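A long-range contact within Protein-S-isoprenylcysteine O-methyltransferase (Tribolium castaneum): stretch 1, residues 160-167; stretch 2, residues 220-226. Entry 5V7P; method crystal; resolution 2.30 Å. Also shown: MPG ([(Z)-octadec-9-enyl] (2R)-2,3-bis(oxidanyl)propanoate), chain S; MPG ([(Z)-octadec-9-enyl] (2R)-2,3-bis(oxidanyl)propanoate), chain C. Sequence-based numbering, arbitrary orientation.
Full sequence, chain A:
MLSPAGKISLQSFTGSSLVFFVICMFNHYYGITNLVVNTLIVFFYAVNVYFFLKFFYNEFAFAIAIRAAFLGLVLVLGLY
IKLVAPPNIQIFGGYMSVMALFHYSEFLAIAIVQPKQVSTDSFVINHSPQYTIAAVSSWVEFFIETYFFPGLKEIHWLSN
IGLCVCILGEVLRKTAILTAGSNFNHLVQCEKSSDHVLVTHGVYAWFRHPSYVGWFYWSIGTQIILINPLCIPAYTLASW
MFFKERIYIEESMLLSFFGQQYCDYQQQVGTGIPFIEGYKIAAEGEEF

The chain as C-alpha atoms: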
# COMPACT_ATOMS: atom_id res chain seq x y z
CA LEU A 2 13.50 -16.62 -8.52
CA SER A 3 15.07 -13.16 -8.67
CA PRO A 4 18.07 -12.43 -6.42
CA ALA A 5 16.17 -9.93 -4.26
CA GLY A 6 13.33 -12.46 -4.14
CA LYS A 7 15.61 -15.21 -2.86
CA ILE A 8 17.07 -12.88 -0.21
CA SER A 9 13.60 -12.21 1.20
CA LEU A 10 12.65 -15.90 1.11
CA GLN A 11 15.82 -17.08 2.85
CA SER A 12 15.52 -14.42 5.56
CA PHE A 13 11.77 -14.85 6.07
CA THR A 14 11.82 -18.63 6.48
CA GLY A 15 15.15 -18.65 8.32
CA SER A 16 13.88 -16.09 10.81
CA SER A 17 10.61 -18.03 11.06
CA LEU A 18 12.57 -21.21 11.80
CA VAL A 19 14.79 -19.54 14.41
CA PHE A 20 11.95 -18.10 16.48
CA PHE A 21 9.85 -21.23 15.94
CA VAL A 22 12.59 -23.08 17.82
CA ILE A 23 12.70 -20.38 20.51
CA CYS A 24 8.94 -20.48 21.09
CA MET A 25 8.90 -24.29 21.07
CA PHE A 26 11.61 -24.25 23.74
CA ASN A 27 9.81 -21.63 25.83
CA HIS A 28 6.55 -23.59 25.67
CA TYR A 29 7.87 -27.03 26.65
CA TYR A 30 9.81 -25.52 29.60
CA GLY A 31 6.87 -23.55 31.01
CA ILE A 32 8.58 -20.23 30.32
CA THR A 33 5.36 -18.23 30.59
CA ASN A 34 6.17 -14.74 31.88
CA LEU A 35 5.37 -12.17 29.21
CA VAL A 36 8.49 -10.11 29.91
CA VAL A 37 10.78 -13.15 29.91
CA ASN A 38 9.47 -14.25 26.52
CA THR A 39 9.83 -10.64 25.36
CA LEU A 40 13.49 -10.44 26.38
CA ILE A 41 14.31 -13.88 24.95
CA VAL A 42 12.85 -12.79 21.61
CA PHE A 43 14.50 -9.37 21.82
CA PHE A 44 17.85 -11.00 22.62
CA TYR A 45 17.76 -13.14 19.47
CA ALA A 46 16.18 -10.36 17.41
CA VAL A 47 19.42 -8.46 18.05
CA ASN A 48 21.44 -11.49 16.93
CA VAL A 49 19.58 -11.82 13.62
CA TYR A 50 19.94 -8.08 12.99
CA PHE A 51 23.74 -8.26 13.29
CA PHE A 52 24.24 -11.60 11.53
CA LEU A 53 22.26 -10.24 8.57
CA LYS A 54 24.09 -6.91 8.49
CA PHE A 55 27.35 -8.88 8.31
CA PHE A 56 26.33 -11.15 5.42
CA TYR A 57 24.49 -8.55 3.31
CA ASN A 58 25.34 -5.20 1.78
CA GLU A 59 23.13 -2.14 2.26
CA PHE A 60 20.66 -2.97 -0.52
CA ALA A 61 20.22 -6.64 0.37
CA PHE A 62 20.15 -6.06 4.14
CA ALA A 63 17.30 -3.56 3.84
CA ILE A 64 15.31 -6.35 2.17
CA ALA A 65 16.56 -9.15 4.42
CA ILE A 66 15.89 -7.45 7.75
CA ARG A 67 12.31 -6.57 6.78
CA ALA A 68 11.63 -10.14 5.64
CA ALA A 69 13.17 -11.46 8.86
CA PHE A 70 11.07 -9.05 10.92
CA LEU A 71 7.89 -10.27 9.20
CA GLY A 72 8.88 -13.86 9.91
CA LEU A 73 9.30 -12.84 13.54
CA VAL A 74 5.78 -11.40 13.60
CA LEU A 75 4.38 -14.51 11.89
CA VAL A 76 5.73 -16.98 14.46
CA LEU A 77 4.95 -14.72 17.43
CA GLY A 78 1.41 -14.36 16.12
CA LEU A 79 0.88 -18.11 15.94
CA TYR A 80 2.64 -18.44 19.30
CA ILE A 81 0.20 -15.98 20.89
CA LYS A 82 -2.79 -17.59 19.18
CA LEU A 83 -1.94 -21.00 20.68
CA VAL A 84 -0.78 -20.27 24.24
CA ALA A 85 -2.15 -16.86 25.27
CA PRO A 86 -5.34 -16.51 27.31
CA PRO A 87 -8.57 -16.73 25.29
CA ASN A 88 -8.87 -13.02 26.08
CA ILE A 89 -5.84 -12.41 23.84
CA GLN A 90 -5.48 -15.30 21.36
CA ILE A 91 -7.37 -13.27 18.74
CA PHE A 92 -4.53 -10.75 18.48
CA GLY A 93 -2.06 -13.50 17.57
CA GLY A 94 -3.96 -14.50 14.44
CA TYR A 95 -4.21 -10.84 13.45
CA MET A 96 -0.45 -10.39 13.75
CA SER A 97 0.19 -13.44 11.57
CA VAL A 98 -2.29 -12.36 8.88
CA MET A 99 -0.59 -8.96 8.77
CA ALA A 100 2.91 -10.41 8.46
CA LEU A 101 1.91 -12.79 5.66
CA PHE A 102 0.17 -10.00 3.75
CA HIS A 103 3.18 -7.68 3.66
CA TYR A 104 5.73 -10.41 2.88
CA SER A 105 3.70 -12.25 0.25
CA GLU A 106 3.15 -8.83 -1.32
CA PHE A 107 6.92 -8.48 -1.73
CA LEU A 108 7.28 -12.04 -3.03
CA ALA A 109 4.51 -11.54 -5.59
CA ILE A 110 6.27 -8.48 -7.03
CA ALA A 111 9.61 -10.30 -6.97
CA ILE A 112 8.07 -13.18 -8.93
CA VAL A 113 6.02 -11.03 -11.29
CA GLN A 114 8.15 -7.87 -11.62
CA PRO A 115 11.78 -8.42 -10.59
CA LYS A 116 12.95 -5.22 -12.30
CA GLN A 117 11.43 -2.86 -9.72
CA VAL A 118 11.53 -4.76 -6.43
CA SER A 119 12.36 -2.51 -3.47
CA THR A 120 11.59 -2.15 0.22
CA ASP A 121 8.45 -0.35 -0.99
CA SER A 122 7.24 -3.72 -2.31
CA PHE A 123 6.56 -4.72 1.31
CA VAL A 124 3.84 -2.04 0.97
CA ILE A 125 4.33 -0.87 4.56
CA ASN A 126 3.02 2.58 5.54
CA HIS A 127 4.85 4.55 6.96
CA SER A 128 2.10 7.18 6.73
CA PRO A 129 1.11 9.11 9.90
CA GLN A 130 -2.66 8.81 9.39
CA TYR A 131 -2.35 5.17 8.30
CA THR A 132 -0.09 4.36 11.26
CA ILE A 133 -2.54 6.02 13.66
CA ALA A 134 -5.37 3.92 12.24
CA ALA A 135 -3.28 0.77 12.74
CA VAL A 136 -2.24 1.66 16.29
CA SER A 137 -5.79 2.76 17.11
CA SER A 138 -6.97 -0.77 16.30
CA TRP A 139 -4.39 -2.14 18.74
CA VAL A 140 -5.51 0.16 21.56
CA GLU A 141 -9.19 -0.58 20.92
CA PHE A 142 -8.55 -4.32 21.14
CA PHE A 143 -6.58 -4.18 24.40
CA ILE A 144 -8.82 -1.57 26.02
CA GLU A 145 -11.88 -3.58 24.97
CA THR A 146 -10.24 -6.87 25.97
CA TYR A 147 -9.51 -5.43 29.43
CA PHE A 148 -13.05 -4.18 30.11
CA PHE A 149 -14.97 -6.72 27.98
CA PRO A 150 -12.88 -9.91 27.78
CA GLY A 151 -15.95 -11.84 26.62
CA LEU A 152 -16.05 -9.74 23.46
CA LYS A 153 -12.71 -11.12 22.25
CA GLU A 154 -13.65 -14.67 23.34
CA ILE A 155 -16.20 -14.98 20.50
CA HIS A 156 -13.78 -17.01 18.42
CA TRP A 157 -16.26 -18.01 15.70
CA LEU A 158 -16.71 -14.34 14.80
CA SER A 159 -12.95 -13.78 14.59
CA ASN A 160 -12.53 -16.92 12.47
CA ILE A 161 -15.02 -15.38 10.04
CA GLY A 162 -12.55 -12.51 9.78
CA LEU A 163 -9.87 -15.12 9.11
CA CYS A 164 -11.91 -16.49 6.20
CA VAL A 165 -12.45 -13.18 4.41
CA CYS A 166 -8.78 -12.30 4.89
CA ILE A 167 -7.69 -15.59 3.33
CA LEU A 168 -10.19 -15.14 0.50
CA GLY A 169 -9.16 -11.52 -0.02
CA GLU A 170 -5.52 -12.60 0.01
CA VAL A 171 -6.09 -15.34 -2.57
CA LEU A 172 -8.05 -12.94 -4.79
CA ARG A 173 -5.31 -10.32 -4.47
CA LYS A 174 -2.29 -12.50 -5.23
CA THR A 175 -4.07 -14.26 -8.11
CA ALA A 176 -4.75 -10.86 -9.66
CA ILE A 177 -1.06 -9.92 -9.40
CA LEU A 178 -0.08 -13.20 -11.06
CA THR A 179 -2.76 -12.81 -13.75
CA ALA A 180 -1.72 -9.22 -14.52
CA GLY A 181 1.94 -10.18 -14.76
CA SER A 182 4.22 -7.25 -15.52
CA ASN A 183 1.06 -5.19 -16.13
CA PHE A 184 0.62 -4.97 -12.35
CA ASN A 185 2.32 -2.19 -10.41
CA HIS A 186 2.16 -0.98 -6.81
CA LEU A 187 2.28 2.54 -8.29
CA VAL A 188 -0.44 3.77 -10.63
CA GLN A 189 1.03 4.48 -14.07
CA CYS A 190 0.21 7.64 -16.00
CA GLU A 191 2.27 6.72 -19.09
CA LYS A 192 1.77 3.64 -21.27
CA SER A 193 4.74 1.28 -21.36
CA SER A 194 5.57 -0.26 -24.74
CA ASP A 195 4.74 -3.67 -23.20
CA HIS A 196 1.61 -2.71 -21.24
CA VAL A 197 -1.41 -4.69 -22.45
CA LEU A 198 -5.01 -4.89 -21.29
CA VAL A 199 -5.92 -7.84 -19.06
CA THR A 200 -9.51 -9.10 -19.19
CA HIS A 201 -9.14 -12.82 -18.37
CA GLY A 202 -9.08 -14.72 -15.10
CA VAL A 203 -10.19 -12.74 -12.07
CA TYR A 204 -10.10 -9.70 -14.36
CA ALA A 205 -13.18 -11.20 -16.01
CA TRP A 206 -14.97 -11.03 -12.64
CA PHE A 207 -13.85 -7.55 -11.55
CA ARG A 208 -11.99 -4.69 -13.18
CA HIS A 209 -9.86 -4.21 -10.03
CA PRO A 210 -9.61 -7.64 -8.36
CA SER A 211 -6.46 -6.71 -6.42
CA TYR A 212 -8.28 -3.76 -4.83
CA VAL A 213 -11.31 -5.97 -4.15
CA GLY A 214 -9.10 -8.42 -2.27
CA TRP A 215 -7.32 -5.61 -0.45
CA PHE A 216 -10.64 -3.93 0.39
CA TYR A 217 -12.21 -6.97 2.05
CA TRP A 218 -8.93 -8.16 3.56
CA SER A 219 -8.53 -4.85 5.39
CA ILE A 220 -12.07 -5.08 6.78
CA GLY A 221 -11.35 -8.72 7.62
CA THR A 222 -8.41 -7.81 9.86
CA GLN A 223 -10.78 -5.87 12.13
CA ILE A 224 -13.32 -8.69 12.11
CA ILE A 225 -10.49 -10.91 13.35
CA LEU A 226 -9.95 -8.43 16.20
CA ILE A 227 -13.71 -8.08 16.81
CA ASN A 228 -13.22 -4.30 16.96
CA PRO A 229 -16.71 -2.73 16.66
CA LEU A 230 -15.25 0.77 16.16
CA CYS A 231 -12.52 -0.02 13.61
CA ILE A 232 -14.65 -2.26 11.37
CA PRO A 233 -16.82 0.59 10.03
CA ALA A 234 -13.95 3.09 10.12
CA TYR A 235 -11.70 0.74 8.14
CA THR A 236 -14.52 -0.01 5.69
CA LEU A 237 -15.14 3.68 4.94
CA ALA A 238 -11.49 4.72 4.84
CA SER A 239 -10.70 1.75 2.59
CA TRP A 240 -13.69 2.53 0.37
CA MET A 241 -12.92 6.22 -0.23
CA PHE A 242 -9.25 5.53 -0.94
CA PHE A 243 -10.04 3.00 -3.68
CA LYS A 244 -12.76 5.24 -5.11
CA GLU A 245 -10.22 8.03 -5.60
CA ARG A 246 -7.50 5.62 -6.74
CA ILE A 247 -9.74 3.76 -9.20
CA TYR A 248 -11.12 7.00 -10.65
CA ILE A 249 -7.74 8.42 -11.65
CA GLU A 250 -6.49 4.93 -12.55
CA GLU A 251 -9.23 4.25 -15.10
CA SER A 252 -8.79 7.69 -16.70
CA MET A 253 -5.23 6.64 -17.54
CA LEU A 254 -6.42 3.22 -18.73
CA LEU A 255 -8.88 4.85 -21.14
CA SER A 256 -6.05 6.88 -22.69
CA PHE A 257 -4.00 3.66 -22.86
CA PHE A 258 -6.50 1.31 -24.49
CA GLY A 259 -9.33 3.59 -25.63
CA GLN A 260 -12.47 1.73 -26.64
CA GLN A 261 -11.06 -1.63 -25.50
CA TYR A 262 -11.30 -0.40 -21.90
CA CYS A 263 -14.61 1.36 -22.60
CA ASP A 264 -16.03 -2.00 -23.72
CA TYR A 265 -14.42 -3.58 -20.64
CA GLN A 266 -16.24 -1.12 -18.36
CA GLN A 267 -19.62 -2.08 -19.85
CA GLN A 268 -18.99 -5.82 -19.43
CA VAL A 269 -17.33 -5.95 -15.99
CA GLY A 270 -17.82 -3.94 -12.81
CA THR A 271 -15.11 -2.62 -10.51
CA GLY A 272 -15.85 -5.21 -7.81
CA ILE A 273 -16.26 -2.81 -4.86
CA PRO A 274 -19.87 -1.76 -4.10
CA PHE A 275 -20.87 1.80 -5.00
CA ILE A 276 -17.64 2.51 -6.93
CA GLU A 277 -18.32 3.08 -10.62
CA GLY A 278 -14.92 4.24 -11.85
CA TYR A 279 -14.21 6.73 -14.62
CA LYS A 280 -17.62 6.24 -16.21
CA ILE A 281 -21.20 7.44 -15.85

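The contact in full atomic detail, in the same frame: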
# COMPACT_ATOMS: atom_id res chain seq x y z
N ASN A 160 -12.88 -15.98 13.54
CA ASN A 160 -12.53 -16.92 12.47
C ASN A 160 -13.25 -16.58 11.17
O ASN A 160 -12.75 -16.92 10.09
CB ASN A 160 -12.85 -18.35 12.90
CG ASN A 160 -11.98 -18.81 14.05
OD1 ASN A 160 -10.91 -18.26 14.29
ND2 ASN A 160 -12.44 -19.83 14.76
N ILE A 161 -14.41 -15.93 11.25
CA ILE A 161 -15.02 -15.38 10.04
C ILE A 161 -14.10 -14.33 9.43
O ILE A 161 -13.87 -14.31 8.22
CB ILE A 161 -16.42 -14.81 10.35
CG1 ILE A 161 -17.41 -15.96 10.54
CG2 ILE A 161 -16.89 -13.87 9.24
CD1 ILE A 161 -18.81 -15.53 10.94
N GLY A 162 -13.54 -13.46 10.27
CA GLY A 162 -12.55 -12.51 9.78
C GLY A 162 -11.35 -13.20 9.15
O GLY A 162 -10.81 -12.72 8.15
N LEU A 163 -10.93 -14.33 9.72
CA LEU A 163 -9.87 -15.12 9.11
C LEU A 163 -10.24 -15.54 7.69
O LEU A 163 -9.42 -15.47 6.77
CB LEU A 163 -9.56 -16.35 9.96
CG LEU A 163 -8.35 -16.30 10.91
CD1 LEU A 163 -7.06 -16.41 10.11
CD2 LEU A 163 -8.35 -15.04 11.75
N CYS A 164 -11.49 -15.98 7.50
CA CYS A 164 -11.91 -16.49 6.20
C CYS A 164 -11.87 -15.40 5.14
O CYS A 164 -11.34 -15.62 4.04
CB CYS A 164 -13.31 -17.10 6.31
SG CYS A 164 -13.36 -18.68 7.18
N VAL A 165 -12.42 -14.22 5.43
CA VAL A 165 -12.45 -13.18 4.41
C VAL A 165 -11.03 -12.71 4.11
O VAL A 165 -10.71 -12.38 2.96
CB VAL A 165 -13.36 -11.98 4.80
CG1 VAL A 165 -14.48 -12.39 5.76
CG2 VAL A 165 -12.56 -10.82 5.38
N CYS A 166 -10.16 -12.69 5.12
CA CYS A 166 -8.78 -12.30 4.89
C CYS A 166 -8.07 -13.29 3.98
O CYS A 166 -7.33 -12.89 3.07
CB CYS A 166 -8.03 -12.17 6.22
SG CYS A 166 -8.37 -10.63 7.09
N ILE A 167 -8.28 -14.59 4.21
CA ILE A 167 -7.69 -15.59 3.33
C ILE A 167 -8.25 -15.44 1.92
O ILE A 167 -7.50 -15.42 0.93
CB ILE A 167 -7.92 -17.01 3.89
CG1 ILE A 167 -7.16 -17.18 5.21
CG2 ILE A 167 -7.47 -18.07 2.88
CD1 ILE A 167 -7.38 -18.51 5.90
N ILE A 220 -10.92 -4.93 5.89
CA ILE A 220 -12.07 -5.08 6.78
C ILE A 220 -11.94 -6.37 7.58
O ILE A 220 -12.26 -6.41 8.78
CB ILE A 220 -13.38 -5.05 5.97
CG1 ILE A 220 -13.52 -3.72 5.23
CG2 ILE A 220 -14.59 -5.27 6.89
CD1 ILE A 220 -14.64 -3.70 4.21
N GLY A 221 -11.48 -7.44 6.93
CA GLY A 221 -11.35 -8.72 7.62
C GLY A 221 -10.45 -8.64 8.84
O GLY A 221 -10.75 -9.24 9.87
N THR A 222 -9.34 -7.91 8.74
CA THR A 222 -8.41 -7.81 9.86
C THR A 222 -9.13 -7.34 11.12
O THR A 222 -8.86 -7.84 12.22
CB THR A 222 -7.26 -6.87 9.53
OG1 THR A 222 -7.76 -5.54 9.31
CG2 THR A 222 -6.50 -7.34 8.30
N GLN A 223 -10.05 -6.38 10.98
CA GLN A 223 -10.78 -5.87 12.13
C GLN A 223 -11.91 -6.78 12.57
O GLN A 223 -12.33 -6.71 13.72
CB GLN A 223 -11.32 -4.47 11.81
CG GLN A 223 -10.22 -3.47 11.48
CD GLN A 223 -9.12 -3.47 12.51
OE1 GLN A 223 -9.35 -3.18 13.68
NE2 GLN A 223 -7.91 -3.82 12.09
N ILE A 224 -12.40 -7.64 11.67
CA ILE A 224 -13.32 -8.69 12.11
C ILE A 224 -12.56 -9.73 12.93
O ILE A 224 -13.08 -10.24 13.93
CB ILE A 224 -14.03 -9.33 10.90
CG1 ILE A 224 -14.82 -8.25 10.14
CG2 ILE A 224 -14.93 -10.47 11.35
CD1 ILE A 224 -15.58 -8.76 8.92
N ILE A 225 -11.33 -10.04 12.53
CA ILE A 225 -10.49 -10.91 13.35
C ILE A 225 -10.43 -10.36 14.77
O ILE A 225 -10.71 -11.08 15.74
CB ILE A 225 -9.08 -11.03 12.74
CG1 ILE A 225 -9.16 -11.64 11.34
CG2 ILE A 225 -8.17 -11.87 13.65
CD1 ILE A 225 -7.84 -11.71 10.61
N LEU A 226 -10.09 -9.08 14.91
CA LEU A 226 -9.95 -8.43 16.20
C LEU A 226 -11.27 -8.21 16.92
O LEU A 226 -11.26 -7.87 18.11
CB LEU A 226 -9.23 -7.09 16.02
CG LEU A 226 -7.76 -6.92 16.41
CD1 LEU A 226 -6.97 -8.22 16.39
CD2 LEU A 226 -7.10 -5.91 15.47
C2 MPG S . -5.63 -22.62 17.24
C3 MPG S . -4.73 -21.65 16.47
C4 MPG S . -3.98 -22.39 15.37
C5 MPG S . -4.86 -22.50 14.13
C6 MPG S . -4.84 -21.17 13.37
C7 MPG S . -5.68 -21.27 12.10
C8 MPG S . -7.15 -21.57 12.40
C9 MPG S . -7.72 -20.49 13.32
C10 MPG S . -8.91 -20.59 13.86
C11 MPG S . -9.83 -21.79 13.64
C12 MPG S . -9.72 -22.74 14.83
C13 MPG S . -10.23 -24.12 14.42
C14 MPG S . -11.65 -24.00 13.87
O1 MPG S . -6.93 -20.68 17.76
C1 MPG S . -6.42 -21.86 18.31
CXD MPG S . -7.80 -18.36 18.30
O2 MPG S . -8.32 -17.67 19.40
C21 MPG S . -8.80 -18.31 17.14
O3 MPG S . -10.10 -18.18 17.65
O4 MPG S . -7.80 -20.20 19.77
CX3 MPG S . -7.52 -19.81 18.68
C2 MPG C . -6.12 1.16 8.12
C3 MPG C . -7.24 0.59 7.25
C4 MPG C . -6.96 0.81 5.77
C5 MPG C . -7.93 -0.01 4.95
C6 MPG C . -7.76 0.33 3.48
C7 MPG C . -6.39 -0.07 2.94
C8 MPG C . -5.97 1.00 1.95
C9 MPG C . -4.84 0.46 1.08
C10 MPG C . -3.61 0.92 1.12
C11 MPG C . -3.17 2.06 2.05
C12 MPG C . -1.70 1.87 2.41
C13 MPG C . -0.81 2.11 1.19
C14 MPG C . 0.52 1.42 1.43
C15 MPG C . 1.53 1.83 0.37
C16 MPG C . 2.82 2.32 1.02
O1 MPG C . -4.73 -0.67 8.71
C1 MPG C . -4.79 0.45 7.89
CXD MPG C . -4.29 -3.13 8.82
O2 MPG C . -5.21 -4.19 8.72
C21 MPG C . -4.07 -2.81 10.31
O3 MPG C . -5.01 -3.48 11.10
O4 MPG C . -5.33 -2.03 7.02
CX3 MPG C . -4.84 -1.91 8.09

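Two helical segments pack here nearly antiparallel, their N-to-C directions 160° apart. Residues 160-167 lie within a helix that extends beyond the stretch at both ends; the second helix enters its stretch at I220. The axes approach to 7.1 Å, a short separation for two helices, and the CA atoms come nearest at G162 and I225, 4.4 Å apart. Each helix satisfies its own backbone, as in C166 N to G162 O (3.1 Å) and I225 N to G221 O (2.8 Å). No hydrogen bond crosses the interface, so the contact rests on close packing.

Glycine on both helices makes this proximity possible. At G162, CA lies 3.7 Å from G221 O, and a CB built on it would point toward the partner helix and sit only 2.4 Å from I225 N, well inside contact distance. G221 is the counterpart: a CB there would fall 2.4 Å from V165 CG2 and 2.6 Å from C166 SG. With hydrogen in place of a side chain, each glycine offers bare backbone as a surface for its neighbors to pack against.

Those neighbors fill the space around the glycines. V165 points toward the second helix and sets CG2 3.3 Å from G221 CA. From the other helix, I224 also points toward its partner, placing CG2 3.5 Å from G162 N; the same methyl lies 4.5 Å from I161 CG2, a looser apolar contact. I225 leaves its backbone sideways, but its m,t rotamer brings the end of the chain nearer the first helix. Its CG1 is 3.5 Å from G162 C and likewise 3.5 Å from L163 CD2, while its CD1 reaches to 3.7 Å from C166 SG. L163 starts out pointing away and still delivers CD2 to this cluster, which shows how a long, branched side chain can bend back to a contact.

C166 suits a tight position because its side chain is small and its sulfur polarizable. Pointing toward the partner, it brings SG within 3.4 Å of G221 C and 3.3 Å of T222 N, and I225 CD1 packs against the same sulfur.

The polar side chains of the second helix begin by pointing away from the first: T222 and Q223 direct their CB atoms away from it and are linked by a hydrogen bond from Q223 NE2 to T222 OG1 (3.3 Å). Near them lies a lipid, with Q223 NE2 3.1 Å from O3 of MPG in chain C.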